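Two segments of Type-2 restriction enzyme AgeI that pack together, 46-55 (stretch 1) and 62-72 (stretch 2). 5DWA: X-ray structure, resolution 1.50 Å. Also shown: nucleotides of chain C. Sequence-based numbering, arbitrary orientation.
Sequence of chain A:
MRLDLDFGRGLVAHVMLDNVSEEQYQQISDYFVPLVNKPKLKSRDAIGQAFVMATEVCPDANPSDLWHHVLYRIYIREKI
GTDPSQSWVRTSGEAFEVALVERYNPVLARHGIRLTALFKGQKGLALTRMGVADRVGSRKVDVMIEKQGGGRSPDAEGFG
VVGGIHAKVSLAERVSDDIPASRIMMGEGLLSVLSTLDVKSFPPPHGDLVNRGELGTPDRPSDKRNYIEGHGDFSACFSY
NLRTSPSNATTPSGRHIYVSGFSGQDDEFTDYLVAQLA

Stretch 1, residues 46-55: AIGQAFVMAT
Stretch 2 (62-72) NPSDLWHHVLY

The most unusual feature of this contact is a wide turn in one of its two helices: at residues 66-71 of stretch 2 the alpha-helix opens into a pi-type turn, in which Leu71 N donates to Leu66 O (3.0 Å) and Tyr72 N to Trp67 O (2.9 Å), five residues back instead of four. Val70 N reaches Leu66 O only weakly, at 3.3 Å, and Val70 has phi/psi -111/-68. Leu66 and Leu71, the residues joined by the first wide bond, both point toward stretch 1.

Stretch 1 is helical throughout, with phi/psi near -65/-42 except at Thr55 (-73/-21), and regular bonds such as Ala54 N to Ala50 O at 2.7 Å. Stretch 2 begins with Asn62 (-71/115), the N-cap, whose OD1 accepts from Ser64 N at 3.0 Å and so satisfies an amide that has no preceding helical turn to bond to. Pro63 suits the first helical position because it has no amide hydrogen to leave unpaired. The helix then runs from Pro63 through Tyr72 and continues beyond it. The two axes approach to 10.1 Å, with their N-to-C directions 125° apart, so the register runs in opposite senses: CA-CA distances are 7.1 Å for Ile47-Leu71, 6.8 Å for Phe51-Trp67, 7.1 Å for Ala54-Leu66 and 6.3 Å for Thr55-Pro63.

No hydrogen bond crosses the interface; apolar packing joins the helices, burying 455 Å² with both sides summed. Phe51 (chi1 t, chi2 57°) is its center. Trp67 (chi1 t, chi2 -84°) leaves its backbone sideways, but its indole turns in and sets its edge against the Phe51 face, with the planes at 85°, the centroids of the Phe51 ring and the Trp67 six-membered ring 5.0 Å apart, and Trp67 CE3 3.5 Å from Phe51 CG. This arrangement places the slightly positive ring hydrogens of Trp67 against the pi electrons of Phe51. At the Phe51 edge, CE1 lies 3.3 Å from Pro63 O, while Phe51 CZ packs 3.8 Å from Pro63 CB.

The face of the indole is used too. Ile47 (m, t) lays CG2 over it, 4.1 Å from the six-membered ring centroid and 26° off the normal, a CH-pi contact; Ile47 CG2 to Trp67 CH2 is 3.7 Å. Leu71 (m, t) bridges several partners: its CD1 lies 3.7 Å from Phe51 CB and 4.3 Å from Ile47 CG2, and its CD2 4.0 Å from Ala50 CB. The methyl side chains of Ala50 and Ala54 point toward stretch 2 and touch Leu71 and Leu66 respectively. Leu66 (m, t) sets CD1 4.2 Å from Ala54 CB and 3.9 Å from Thr55 CG2. Thr55 (p) thus presents its methyl to stretch 2, while its OG1 lies 2.9 Å from Phe51 O, within its own helix.

Tyr72 (t, chi2 52°) points away from stretch 1, and its OH donates to OP1 of DG8 in chain C at 2.6 Å, a phosphate contact fitting a restriction enzyme.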

# COMPACT_ATOMS: atom_id res chain seq x y z
N ALA A 46 -19.40 -8.63 9.63
CA ALA A 46 -20.14 -7.55 10.28
C ALA A 46 -20.26 -6.32 9.37
O ALA A 46 -21.34 -5.80 9.15
CB ALA A 46 -19.47 -7.17 11.59
N ILE A 47 -19.13 -5.86 8.84
CA ILE A 47 -19.13 -4.66 8.00
C ILE A 47 -19.82 -4.93 6.67
O ILE A 47 -20.62 -4.12 6.20
CB ILE A 47 -17.69 -4.17 7.77
CG1 ILE A 47 -17.02 -3.81 9.10
CG2 ILE A 47 -17.66 -2.97 6.82
CD1 ILE A 47 -15.51 -3.79 8.99
N GLY A 48 -19.52 -6.09 6.08
CA GLY A 48 -20.09 -6.46 4.79
C GLY A 48 -21.60 -6.53 4.85
O GLY A 48 -22.29 -5.93 4.01
N GLN A 49 -22.12 -7.24 5.84
CA GLN A 49 -23.57 -7.39 5.97
C GLN A 49 -24.21 -6.07 6.38
O GLN A 49 -25.29 -5.73 5.90
CB GLN A 49 -23.92 -8.50 6.97
CG GLN A 49 -23.52 -9.91 6.52
CD GLN A 49 -24.04 -10.29 5.13
OE1 GLN A 49 -25.12 -9.86 4.71
NE2 GLN A 49 -23.27 -11.10 4.42
N ALA A 50 -23.55 -5.29 7.25
CA ALA A 50 -24.08 -3.99 7.61
C ALA A 50 -24.17 -3.05 6.40
O ALA A 50 -25.07 -2.22 6.31
CB ALA A 50 -23.25 -3.36 8.70
N PHE A 51 -23.23 -3.18 5.47
CA PHE A 51 -23.27 -2.34 4.29
C PHE A 51 -24.45 -2.69 3.39
O PHE A 51 -25.13 -1.81 2.86
CB PHE A 51 -21.95 -2.45 3.51
CG PHE A 51 -21.89 -1.54 2.30
CD1 PHE A 51 -22.05 -0.17 2.45
CD2 PHE A 51 -21.63 -2.05 1.04
CE1 PHE A 51 -21.98 0.67 1.34
CE2 PHE A 51 -21.56 -1.22 -0.07
CZ PHE A 51 -21.73 0.15 0.08
N VAL A 52 -24.69 -3.99 3.22
CA VAL A 52 -25.83 -4.44 2.43
C VAL A 52 -27.13 -3.97 3.08
O VAL A 52 -28.05 -3.50 2.40
CB VAL A 52 -25.82 -5.96 2.28
CG1 VAL A 52 -27.09 -6.46 1.61
CG2 VAL A 52 -24.61 -6.41 1.48
N MET A 53 -27.18 -4.08 4.40
CA MET A 53 -28.32 -3.59 5.16
C MET A 53 -28.48 -2.08 5.03
O MET A 53 -29.57 -1.59 4.74
CB MET A 53 -28.18 -3.99 6.64
CG MET A 53 -29.34 -3.56 7.54
SD MET A 53 -29.01 -1.96 8.29
CE MET A 53 -30.40 -1.86 9.42
N ALA A 54 -27.39 -1.34 5.21
CA ALA A 54 -27.47 0.12 5.20
C ALA A 54 -27.92 0.67 3.85
O ALA A 54 -28.65 1.66 3.80
CB ALA A 54 -26.12 0.74 5.59
N THR A 55 -27.46 0.05 2.77
CA THR A 55 -27.84 0.52 1.44
C THR A 55 -29.28 0.16 1.11
O THR A 55 -29.89 0.79 0.24
CB THR A 55 -26.91 -0.06 0.35
OG1 THR A 55 -26.82 -1.48 0.49
CG2 THR A 55 -25.53 0.56 0.47
N ASN A 62 -25.63 8.03 -0.83
CA ASN A 62 -24.39 7.68 -1.50
C ASN A 62 -23.76 6.48 -0.78
O ASN A 62 -23.37 6.58 0.39
CB ASN A 62 -23.44 8.89 -1.51
CG ASN A 62 -22.17 8.64 -2.31
OD1 ASN A 62 -21.78 7.50 -2.54
ND2 ASN A 62 -21.53 9.73 -2.74
N PRO A 63 -23.66 5.34 -1.47
CA PRO A 63 -23.14 4.13 -0.82
C PRO A 63 -21.75 4.37 -0.24
O PRO A 63 -21.43 3.93 0.86
CB PRO A 63 -23.11 3.10 -1.95
CG PRO A 63 -24.15 3.57 -2.92
CD PRO A 63 -24.07 5.08 -2.86
N SER A 64 -20.93 5.09 -0.98
CA SER A 64 -19.58 5.38 -0.53
C SER A 64 -19.60 6.19 0.77
O SER A 64 -18.75 5.99 1.64
CB SER A 64 -18.80 6.12 -1.61
OG SER A 64 -17.43 6.24 -1.28
N ASP A 65 -20.57 7.10 0.90
CA ASP A 65 -20.73 7.88 2.13
C ASP A 65 -21.22 7.01 3.28
O ASP A 65 -20.82 7.22 4.42
CB ASP A 65 -21.69 9.05 1.91
CG ASP A 65 -21.05 10.22 1.18
OD1 ASP A 65 -19.96 10.05 0.60
OD2 ASP A 65 -21.65 11.31 1.19
N LEU A 66 -22.07 6.02 2.99
CA LEU A 66 -22.52 5.13 4.05
C LEU A 66 -21.34 4.33 4.58
O LEU A 66 -21.22 4.07 5.77
CB LEU A 66 -23.61 4.18 3.56
CG LEU A 66 -24.96 4.82 3.24
CD1 LEU A 66 -25.89 3.79 2.65
CD2 LEU A 66 -25.56 5.43 4.50
N TRP A 67 -20.45 3.92 3.68
CA TRP A 67 -19.28 3.17 4.09
C TRP A 67 -18.33 4.04 4.90
O TRP A 67 -17.87 3.66 5.98
CB TRP A 67 -18.56 2.61 2.87
CG TRP A 67 -17.44 1.67 3.14
CD1 TRP A 67 -16.14 1.97 3.44
CD2 TRP A 67 -17.52 0.24 3.11
NE1 TRP A 67 -15.41 0.82 3.59
CE2 TRP A 67 -16.24 -0.26 3.40
CE3 TRP A 67 -18.56 -0.66 2.85
CZ2 TRP A 67 -15.97 -1.64 3.44
CZ3 TRP A 67 -18.29 -2.02 2.88
CH2 TRP A 67 -17.00 -2.50 3.17
N HIS A 68 -18.04 5.23 4.37
CA HIS A 68 -16.98 6.07 4.90
C HIS A 68 -17.41 6.93 6.08
O HIS A 68 -16.64 7.08 7.02
CB HIS A 68 -16.42 6.97 3.79
CG HIS A 68 -15.31 7.86 4.23
ND1 HIS A 68 -14.16 7.39 4.81
CD2 HIS A 68 -15.18 9.21 4.17
CE1 HIS A 68 -13.36 8.40 5.10
NE2 HIS A 68 -13.96 9.52 4.72
N HIS A 69 -18.61 7.50 6.01
CA HIS A 69 -19.05 8.43 7.06
C HIS A 69 -19.86 7.73 8.14
O HIS A 69 -20.03 8.29 9.23
CB HIS A 69 -19.88 9.59 6.48
CG HIS A 69 -19.09 10.56 5.66
ND1 HIS A 69 -17.84 11.01 6.04
CD2 HIS A 69 -19.37 11.18 4.50
CE1 HIS A 69 -17.39 11.86 5.14
NE2 HIS A 69 -18.30 11.98 4.19
N VAL A 70 -20.38 6.54 7.86
CA VAL A 70 -21.20 5.83 8.86
C VAL A 70 -20.49 4.60 9.41
O VAL A 70 -20.09 4.58 10.56
CB VAL A 70 -22.58 5.43 8.29
CG1 VAL A 70 -23.41 4.70 9.36
CG2 VAL A 70 -23.31 6.65 7.78
N LEU A 71 -20.31 3.57 8.57
CA LEU A 71 -19.73 2.31 9.04
C LEU A 71 -18.30 2.48 9.57
O LEU A 71 -17.99 2.02 10.66
CB LEU A 71 -19.75 1.26 7.92
CG LEU A 71 -21.13 0.85 7.38
CD1 LEU A 71 -21.02 -0.31 6.38
CD2 LEU A 71 -22.08 0.48 8.53
N TYR A 72 -17.45 3.16 8.81
CA TYR A 72 -16.09 3.46 9.26
C TYR A 72 -16.06 4.15 10.61
O TYR A 72 -15.32 3.75 11.51
CB TYR A 72 -15.43 4.36 8.22
CG TYR A 72 -14.06 4.92 8.53
CD1 TYR A 72 -13.00 4.10 8.93
CD2 TYR A 72 -13.79 6.26 8.32
CE1 TYR A 72 -11.74 4.63 9.16
CE2 TYR A 72 -12.55 6.79 8.54
CZ TYR A 72 -11.52 5.98 8.94
OH TYR A 72 -10.28 6.54 9.13
P DG C 8 -9.00 9.28 6.87
OP1 DG C 8 -10.05 8.77 7.79
OP2 DG C 8 -9.41 9.94 5.61
O5' DG C 8 -8.07 10.25 7.71
C5' DG C 8 -7.52 9.75 8.93
C4' DG C 8 -6.11 10.27 9.13
O4' DG C 8 -5.21 9.69 8.14
C3' DG C 8 -5.96 11.77 9.02
O3' DG C 8 -5.05 12.17 10.03
C2' DG C 8 -5.41 11.97 7.59
C1' DG C 8 -4.58 10.72 7.38
N9 DG C 8 -4.53 10.23 6.01
C8 DG C 8 -5.58 10.10 5.13
N7 DG C 8 -5.23 9.55 3.98
C5 DG C 8 -3.89 9.25 4.15
C6 DG C 8 -2.98 8.66 3.26
O6 DG C 8 -3.20 8.22 2.13
N1 DG C 8 -1.70 8.56 3.81
C2 DG C 8 -1.34 8.99 5.07
N2 DG C 8 -0.05 8.80 5.44
N3 DG C 8 -2.20 9.55 5.91
C4 DG C 8 -3.44 9.66 5.38
P DG C 7 -10.04 3.45 3.86
OP1 DG C 7 -11.33 3.29 4.56
OP2 DG C 7 -10.01 3.74 2.42
O5' DG C 7 -9.25 4.63 4.57
C5' DG C 7 -8.97 4.60 5.95
C4' DG C 7 -8.03 5.74 6.31
O4' DG C 7 -6.69 5.42 5.86
C3' DG C 7 -8.37 7.06 5.65
O3' DG C 7 -7.99 8.10 6.51
C2' DG C 7 -7.50 7.05 4.38
C1' DG C 7 -6.24 6.39 4.91
N9 DG C 7 -5.50 5.64 3.91
C8 DG C 7 -5.89 5.34 2.62
N7 DG C 7 -5.03 4.59 1.99
C5 DG C 7 -4.03 4.35 2.93
C6 DG C 7 -2.84 3.59 2.83
O6 DG C 7 -2.43 2.94 1.86
N1 DG C 7 -2.12 3.61 4.01
C2 DG C 7 -2.49 4.28 5.15
N2 DG C 7 -1.66 4.17 6.19
N3 DG C 7 -3.59 4.99 5.25
C4 DG C 7 -4.31 4.98 4.11